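PDB 5DX9: trehalose-6-phosphate phosphatase from Cryptococcus neoformans, which belongs to the trehalose-phosphatase family of the HAD clan and binds magnesium, with a sheet-based core domain and a smaller cap of antiparallel sheet and helices. Local coordinates for residues A[170-174]-A[183-187]; A[195-199]-A[240-246]. All coordinates share one frame; numbering follows the deposited sequence.

Contact 1 of 2, residues A[170-174]-A[183-187]; sequences RPIEV and VRPLA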
ATOM      1  N   ARG A 170     -23.737   2.907  -3.063  1.00 49.18           N
ATOM      2  CA  ARG A 170     -22.924   1.756  -3.433  1.00 50.76           C
ATOM      3  C   ARG A 170     -21.776   1.571  -2.447  1.00 47.04           C
ATOM      4  O   ARG A 170     -21.239   2.548  -1.930  1.00 48.00           O
ATOM      5  CB  ARG A 170     -22.384   1.916  -4.856  1.00 53.55           C
ATOM      6  CG  ARG A 170     -23.461   2.050  -5.928  1.00 56.21           C
ATOM      7  CD  ARG A 170     -24.306   0.786  -6.042  1.00 57.00           C
ATOM      8  NE  ARG A 170     -25.194   0.821  -7.204  1.00 63.55           N
ATOM      9  CZ  ARG A 170     -26.473   1.190  -7.166  1.00 64.82           C
ATOM     10  NH1 ARG A 170     -27.032   1.555  -6.019  1.00 61.97           N
ATOM     11  NH2 ARG A 170     -27.198   1.190  -8.276  1.00 61.93           N
ATOM     12  N   PRO A 171     -21.407   0.310  -2.175  1.00 49.78           N
ATOM     13  CA  PRO A 171     -20.299  -0.017  -1.273  1.00 46.18           C
ATOM     14  C   PRO A 171     -18.948   0.276  -1.913  1.00 46.15           C
ATOM     15  O   PRO A 171     -18.132  -0.630  -2.084  1.00 45.89           O
ATOM     16  CB  PRO A 171     -20.477  -1.516  -1.033  1.00 47.86           C
ATOM     17  CG  PRO A 171     -21.116  -2.004  -2.280  1.00 50.85           C
ATOM     18  CD  PRO A 171     -22.046  -0.902  -2.717  1.00 49.04           C
ATOM     19  N   ILE A 172     -18.721   1.539  -2.254  1.00 44.35           N
ATOM     20  CA  ILE A 172     -17.493   1.946  -2.923  1.00 46.41           C
ATOM     21  C   ILE A 172     -16.807   3.089  -2.192  1.00 46.55           C
ATOM     22  O   ILE A 172     -17.429   3.792  -1.397  1.00 47.91           O
ATOM     23  CB  ILE A 172     -17.757   2.404  -4.371  1.00 44.83           C
ATOM     24  CG1 ILE A 172     -18.546   3.717  -4.367  1.00 45.96           C
ATOM     25  CG2 ILE A 172     -18.485   1.325  -5.160  1.00 45.15           C
ATOM     26  CD1 ILE A 172     -18.910   4.232  -5.747  1.00 50.19           C
ATOM     27  N   GLU A 173     -15.523   3.270  -2.472  1.00 45.39           N
ATOM     28  CA  GLU A 173     -14.822   4.481  -2.071  1.00 47.32           C
ATOM     29  C   GLU A 173     -14.255   5.137  -3.318  1.00 44.36           C
ATOM     30  O   GLU A 173     -13.689   4.467  -4.182  1.00 40.03           O
ATOM     31  CB  GLU A 173     -13.707   4.190  -1.062  1.00 41.89           C
ATOM     32  CG  GLU A 173     -13.086   5.453  -0.457  1.00 46.07           C
ATOM     33  CD  GLU A 173     -14.112   6.337   0.240  1.00 50.84           C
ATOM     34  OE1 GLU A 173     -14.873   5.820   1.087  1.00 55.06           O
ATOM     35  OE2 GLU A 173     -14.170   7.549  -0.064  1.00 56.41           O
ATOM     36  N   VAL A 174     -14.415   6.450  -3.410  1.00 44.85           N
ATOM     37  CA  VAL A 174     -13.927   7.195  -4.556  1.00 43.48           C
ATOM     38  C   VAL A 174     -12.621   7.881  -4.207  1.00 45.20           C
ATOM     39  O   VAL A 174     -12.571   8.738  -3.325  1.00 47.10           O
ATOM     40  CB  VAL A 174     -14.948   8.235  -5.028  1.00 43.07           C
ATOM     41  CG1 VAL A 174     -14.362   9.083  -6.151  1.00 44.19           C
ATOM     42  CG2 VAL A 174     -16.224   7.543  -5.473  1.00 45.31           C
ATOM     43  N   VAL A 183     -12.081   4.173  -8.283  1.00 44.20           N
ATOM     44  CA  VAL A 183     -13.153   3.667  -7.438  1.00 41.70           C
ATOM     45  C   VAL A 183     -12.787   2.266  -6.993  1.00 41.35           C
ATOM     46  O   VAL A 183     -12.416   1.428  -7.813  1.00 43.34           O
ATOM     47  CB  VAL A 183     -14.510   3.649  -8.163  1.00 39.87           C
ATOM     48  CG1 VAL A 183     -15.604   3.179  -7.215  1.00 41.64           C
ATOM     49  CG2 VAL A 183     -14.834   5.025  -8.718  1.00 39.37           C
ATOM     50  N   ARG A 184     -12.871   2.024  -5.689  1.00 42.11           N
ATOM     51  CA  ARG A 184     -12.546   0.720  -5.123  1.00 43.92           C
ATOM     52  C   ARG A 184     -13.672   0.252  -4.224  1.00 41.27           C
ATOM     53  O   ARG A 184     -14.539   1.039  -3.855  1.00 42.61           O
ATOM     54  CB  ARG A 184     -11.243   0.770  -4.323  1.00 45.70           C
ATOM     55  CG  ARG A 184     -11.342   1.578  -3.032  1.00 45.79           C
ATOM     56  CD  ARG A 184     -10.271   1.166  -2.033  1.00 45.12           C
ATOM     57  NE  ARG A 184     -10.053   2.191  -1.018  1.00 45.02           N
ATOM     58  CZ  ARG A 184     -10.811   2.360   0.062  1.00 50.40           C
ATOM     59  NH1 ARG A 184     -11.858   1.573   0.284  1.00 47.05           N
ATOM     60  NH2 ARG A 184     -10.523   3.326   0.923  1.00 50.26           N
ATOM     61  N   PRO A 185     -13.658  -1.038  -3.867  1.00 43.15           N
ATOM     62  CA  PRO A 185     -14.612  -1.542  -2.881  1.00 43.65           C
ATOM     63  C   PRO A 185     -14.404  -0.821  -1.559  1.00 46.68           C
ATOM     64  O   PRO A 185     -13.260  -0.578  -1.170  1.00 44.41           O
ATOM     65  CB  PRO A 185     -14.262  -3.029  -2.774  1.00 47.19           C
ATOM     66  CG  PRO A 185     -13.525  -3.346  -4.035  1.00 49.06           C
ATOM     67  CD  PRO A 185     -12.767  -2.096  -4.367  1.00 44.96           C
ATOM     68  N   LEU A 186     -15.496  -0.475  -0.889  1.00 46.39           N
ATOM     69  CA  LEU A 186     -15.424   0.299   0.342  1.00 47.34           C
ATOM     70  C   LEU A 186     -14.715  -0.451   1.461  1.00 46.07           C
ATOM     71  O   LEU A 186     -14.045   0.158   2.292  1.00 46.53           O
ATOM     72  CB  LEU A 186     -16.829   0.694   0.805  1.00 44.97           C
ATOM     73  CG  LEU A 186     -16.895   1.411   2.156  1.00 48.80           C
ATOM     74  CD1 LEU A 186     -16.199   2.765   2.082  1.00 50.64           C
ATOM     75  CD2 LEU A 186     -18.339   1.560   2.626  1.00 48.56           C
ATOM     76  N   ALA A 187     -14.856  -1.773   1.470  1.00 45.82           N
ATOM     77  CA  ALA A 187     -14.447  -2.578   2.619  1.00 49.46           C
ATOM     78  C   ALA A 187     -12.984  -3.019   2.577  1.00 46.82           C
ATOM     79  O   ALA A 187     -12.516  -3.710   3.481  1.00 50.82           O
ATOM     80  CB  ALA A 187     -15.355  -3.797   2.741  1.00 50.05           C
TER

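Contact 2 of 2, residues A[195-199]-A[240-246]; sequences RRLMY and MKPPVAV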
ATOM      1  N   ARG A 195      -2.536  -4.775   8.536  1.00 50.41           N
ATOM      2  CA  ARG A 195      -2.999  -5.371   9.783  1.00 51.92           C
ATOM      3  C   ARG A 195      -3.033  -6.890   9.681  1.00 51.14           C
ATOM      4  O   ARG A 195      -2.653  -7.590  10.619  1.00 50.48           O
ATOM      5  CB  ARG A 195      -4.377  -4.825  10.152  1.00 53.74           C
ATOM      6  CG  ARG A 195      -4.391  -3.315  10.295  1.00 53.84           C
ATOM      7  CD  ARG A 195      -5.171  -2.881  11.513  1.00 58.67           C
ATOM      8  NE  ARG A 195      -6.608  -2.857  11.267  1.00 62.78           N
ATOM      9  CZ  ARG A 195      -7.250  -1.824  10.732  1.00 62.13           C
ATOM     10  NH1 ARG A 195      -6.577  -0.736  10.378  1.00 61.53           N
ATOM     11  NH2 ARG A 195      -8.563  -1.880  10.545  1.00 65.33           N
ATOM     12  N   ARG A 196      -3.495  -7.392   8.541  1.00 49.81           N
ATOM     13  CA  ARG A 196      -3.422  -8.819   8.254  1.00 51.65           C
ATOM     14  C   ARG A 196      -1.988  -9.317   8.401  1.00 50.12           C
ATOM     15  O   ARG A 196      -1.739 -10.349   9.024  1.00 49.89           O
ATOM     16  CB  ARG A 196      -3.936  -9.114   6.846  1.00 53.00           C
ATOM     17  CG  ARG A 196      -3.619 -10.520   6.358  1.00 57.92           C
ATOM     18  CD  ARG A 196      -3.626 -10.583   4.842  1.00 58.50           C
ATOM     19  NE  ARG A 196      -3.206 -11.890   4.349  1.00 61.80           N
ATOM     20  CZ  ARG A 196      -4.045 -12.850   3.982  1.00 64.14           C
ATOM     21  NH1 ARG A 196      -5.355 -12.645   4.045  1.00 67.01           N
ATOM     22  NH2 ARG A 196      -3.578 -14.012   3.546  1.00 67.25           N
ATOM     23  N   LEU A 197      -1.049  -8.567   7.831  1.00 47.71           N
ATOM     24  CA  LEU A 197       0.360  -8.939   7.888  1.00 50.45           C
ATOM     25  C   LEU A 197       0.911  -8.900   9.313  1.00 50.77           C
ATOM     26  O   LEU A 197       1.721  -9.746   9.689  1.00 53.49           O
ATOM     27  CB  LEU A 197       1.191  -8.027   6.985  1.00 50.03           C
ATOM     28  CG  LEU A 197       0.858  -8.102   5.496  1.00 49.23           C
ATOM     29  CD1 LEU A 197       1.972  -7.489   4.670  1.00 47.86           C
ATOM     30  CD2 LEU A 197       0.604  -9.539   5.086  1.00 50.69           C
HETATM   31  N   MSE A 198       0.485  -7.917  10.102  1.00 49.59           N
HETATM   32  CA  MSE A 198       0.915  -7.847  11.496  1.00 51.57           C
HETATM   33  C   MSE A 198       0.357  -9.022  12.298  1.00 51.29           C
HETATM   34  O   MSE A 198       1.063  -9.607  13.119  1.00 51.69           O
HETATM   35  CB  MSE A 198       0.496  -6.516  12.132  1.00 46.85           C
HETATM   36  CG  MSE A 198       1.416  -5.350  11.781  1.00 51.03           C
HETATM   37 SE   MSE A 198       0.925  -3.648  12.619  1.00 56.74          SE
HETATM   38  CE  MSE A 198      -0.883  -3.449  11.904  1.00 48.68           C
ATOM     39  N   TYR A 199      -0.902  -9.369  12.051  1.00 49.96           N
ATOM     40  CA  TYR A 199      -1.516 -10.501  12.734  1.00 52.79           C
ATOM     41  C   TYR A 199      -0.795 -11.797  12.386  1.00 53.91           C
ATOM     42  O   TYR A 199      -0.614 -12.664  13.239  1.00 55.39           O
ATOM     43  CB  TYR A 199      -3.001 -10.617  12.383  1.00 52.21           C
ATOM     44  CG  TYR A 199      -3.681 -11.792  13.050  1.00 53.72           C
ATOM     45  CD1 TYR A 199      -4.239 -11.667  14.314  1.00 53.89           C
ATOM     46  CD2 TYR A 199      -3.752 -13.029  12.423  1.00 53.69           C
ATOM     47  CE1 TYR A 199      -4.854 -12.737  14.934  1.00 55.55           C
ATOM     48  CE2 TYR A 199      -4.366 -14.107  13.036  1.00 56.45           C
ATOM     49  CZ  TYR A 199      -4.915 -13.955  14.292  1.00 56.56           C
ATOM     50  OH  TYR A 199      -5.530 -15.019  14.910  1.00 57.68           O
HETATM   51  N   MSE A 240      -3.758  -8.094  19.745  1.00 59.80           N
HETATM   52  CA  MSE A 240      -4.456  -7.793  18.504  1.00 55.06           C
HETATM   53  C   MSE A 240      -5.465  -8.874  18.132  1.00 56.67           C
HETATM   54  O   MSE A 240      -5.113 -10.048  18.009  1.00 58.01           O
HETATM   55  CB  MSE A 240      -3.456  -7.610  17.367  1.00 57.81           C
HETATM   56  CG  MSE A 240      -4.097  -7.200  16.063  1.00 58.35           C
HETATM   57 SE   MSE A 240      -2.848  -7.205  14.576  1.00 63.53          SE
HETATM   58  CE  MSE A 240      -4.106  -6.656  13.186  1.00 60.10           C
ATOM     59  N   LYS A 241      -6.722  -8.473  17.958  1.00 53.69           N
ATOM     60  CA  LYS A 241      -7.753  -9.382  17.470  1.00 56.19           C
ATOM     61  C   LYS A 241      -7.522  -9.694  15.996  1.00 54.52           C
ATOM     62  O   LYS A 241      -6.866  -8.925  15.293  1.00 55.09           O
ATOM     63  CB  LYS A 241      -9.153  -8.787  17.653  1.00 56.06           C
ATOM     64  CG  LYS A 241      -9.511  -8.374  19.075  1.00 60.11           C
ATOM     65  CD  LYS A 241     -11.005  -8.076  19.182  1.00 56.69           C
ATOM     66  CE  LYS A 241     -11.369  -7.389  20.491  1.00 60.02           C
ATOM     67  NZ  LYS A 241     -11.212  -5.907  20.404  1.00 61.55           N
ATOM     68  N   PRO A 242      -8.055 -10.829  15.524  1.00 50.69           N
ATOM     69  CA  PRO A 242      -8.009 -11.153  14.093  1.00 55.16           C
ATOM     70  C   PRO A 242      -8.734 -10.093  13.261  1.00 53.08           C
ATOM     71  O   PRO A 242      -9.928  -9.875  13.459  1.00 51.36           O
ATOM     72  CB  PRO A 242      -8.722 -12.507  14.013  1.00 53.56           C
ATOM     73  CG  PRO A 242      -8.576 -13.092  15.383  1.00 57.17           C
ATOM     74  CD  PRO A 242      -8.628 -11.925  16.323  1.00 54.93           C
ATOM     75  N   PRO A 243      -8.010  -9.438  12.342  1.00 53.31           N
ATOM     76  CA  PRO A 243      -8.549  -8.340  11.534  1.00 53.44           C
ATOM     77  C   PRO A 243      -9.418  -8.814  10.374  1.00 54.15           C
ATOM     78  O   PRO A 243      -9.388  -9.990  10.015  1.00 55.28           O
ATOM     79  CB  PRO A 243      -7.288  -7.646  11.018  1.00 51.74           C
ATOM     80  CG  PRO A 243      -6.302  -8.750  10.897  1.00 54.59           C
ATOM     81  CD  PRO A 243      -6.594  -9.702  12.032  1.00 56.13           C
ATOM     82  N   VAL A 244     -10.174  -7.888   9.793  1.00 53.88           N
ATOM     83  CA  VAL A 244     -11.112  -8.198   8.720  1.00 52.32           C
ATOM     84  C   VAL A 244     -10.421  -8.814   7.508  1.00 57.20           C
ATOM     85  O   VAL A 244     -10.963  -9.714   6.869  1.00 58.97           O
ATOM     86  CB  VAL A 244     -11.875  -6.934   8.276  1.00 57.36           C
ATOM     87  CG1 VAL A 244     -12.808  -7.243   7.116  1.00 56.52           C
ATOM     88  CG2 VAL A 244     -12.652  -6.353   9.447  1.00 55.65           C
ATOM     89  N   ALA A 245      -9.220  -8.333   7.200  1.00 54.36           N
ATOM     90  CA  ALA A 245      -8.468  -8.833   6.056  1.00 56.68           C
ATOM     91  C   ALA A 245      -8.005 -10.272   6.276  1.00 59.18           C
ATOM     92  O   ALA A 245      -7.437 -10.893   5.380  1.00 61.18           O
ATOM     93  CB  ALA A 245      -7.280  -7.935   5.769  1.00 54.95           C
ATOM     94  N   VAL A 246      -8.249 -10.790   7.474  1.00 55.27           N
ATOM     95  CA  VAL A 246      -7.920 -12.170   7.796  1.00 60.43           C
ATOM     96  C   VAL A 246      -9.174 -13.036   7.873  1.00 60.66           C
ATOM     97  O   VAL A 246      -9.213 -14.143   7.336  1.00 64.66           O
ATOM     98  CB  VAL A 246      -7.165 -12.273   9.136  1.00 57.08           C
ATOM     99  CG1 VAL A 246      -7.153 -13.712   9.630  1.00 60.03           C
ATOM    100  CG2 VAL A 246      -5.751 -11.722   8.999  1.00 54.11           C
TER

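Contact 1 of 2, residues A[170-174]-A[183-187]
R184 and E173 face each other as a hydrogen-bonded pair of an antiparallel hairpin, and the arginine is a worked example of how one long side chain can serve both strands. Its CB leaves the same face of the sheet as that of E173, and chi1 of 69° folds CG in over its own backbone, flanked by N and C. R184 CG passes 4.0 Å from E173 CB, and the chain runs on extended to NE. The guanidinium lies over the start of the glutamate, with E173 CB 3.5 Å from R184 NH1 and E173 CG 3.6 Å from R184 NH2. At the tip, R184 NH1 donates to P185 O at 3.0 Å, nearly within the guanidinium plane, and more weakly to L186 O. The backbones are joined by E173 N to R184 O at 2.8 Å and by the reciprocal R184 N to E173 O; L186 N donates to the carbonyl of P171, the central residue of an inverse gamma turn. On the other face V183 CG1 packs 3.7 Å from I172 CB, and W112 covers both residues. The hairpin borders the cap's four-stranded sheet, with 172-177 an outermost strand. The bond to P185 O, helped by the weak one, probably limits guanidinium rotation. To that group E173 offers its CB and CG methylenes, while OE1 lies against L186 CD1, so the opposite charges probably attract only at a distance.

Contact 2 of 2, residues A[195-199]-A[240-246]
M240, a selenomethionine, sends an extended side chain onto helix 190-200, and the segment that follows illustrates how a loop can lie along a helix largely through apolar contacts. M240 CE reaches R195 CB at 3.6 Å, and M240 SE lies beside the backbone N of Y199, 4.1 Å from Y199 CB. K241 turns its side chain away from the helix, and its carbonyl comes near the tyrosine ring. P242 then meets the outer part of that ring: P242 CA is 3.6 Å from Y199 CE1, and P242 CG is as near to the hydroxyl, whose hydrogen bond goes to P259 O. With chi1 of 179°, CG of Y199 stands anti to the backbone N, which carries the ring out toward the two prolines. P243, the N-cap of helix 244-247, brings CD to 3.7 Å from Y199 CB. In the first turn A245 CB touches R196 CB, and A245 O accepts from R196 NH1 at 3.0 Å, at the guanidinium edge and close to its plane, in a bent bond (141° at the hydrogen). E200 and Q95 hold the other nitrogens. V246 CG2 lies 3.6 Å from R196 CG and also touches Y199 CD2, the two side chains crossing at about a right angle. The arrangement belongs to the Rossmann-like core of HAD proteins, where helix 190-200, whose L197 and M198 touch strand 21-25, packs against the central sheet.

From the N terminus, the chain first builds much of the central sheet, then passes into the four-stranded antiparallel sheet and helices 112-125 and 148-166. Contact 1 closes the short hairpin between strands 172-177 and 180-185 within that smaller unit. The chain next enters helix 190-200 and returns to the central sheet through strand 206-211, and contact 2 closes a longer loop when 240-246 comes back onto that helix. The two loops follow in series, neither nested nor crossing. The centres of contacts 1 and 2 lie about 20 Å apart. Contact 1 thus ties the cap hairpin, contact 2 the core's flank, with the short link from strand 180-185 into helix 190-200 leading from one to the other.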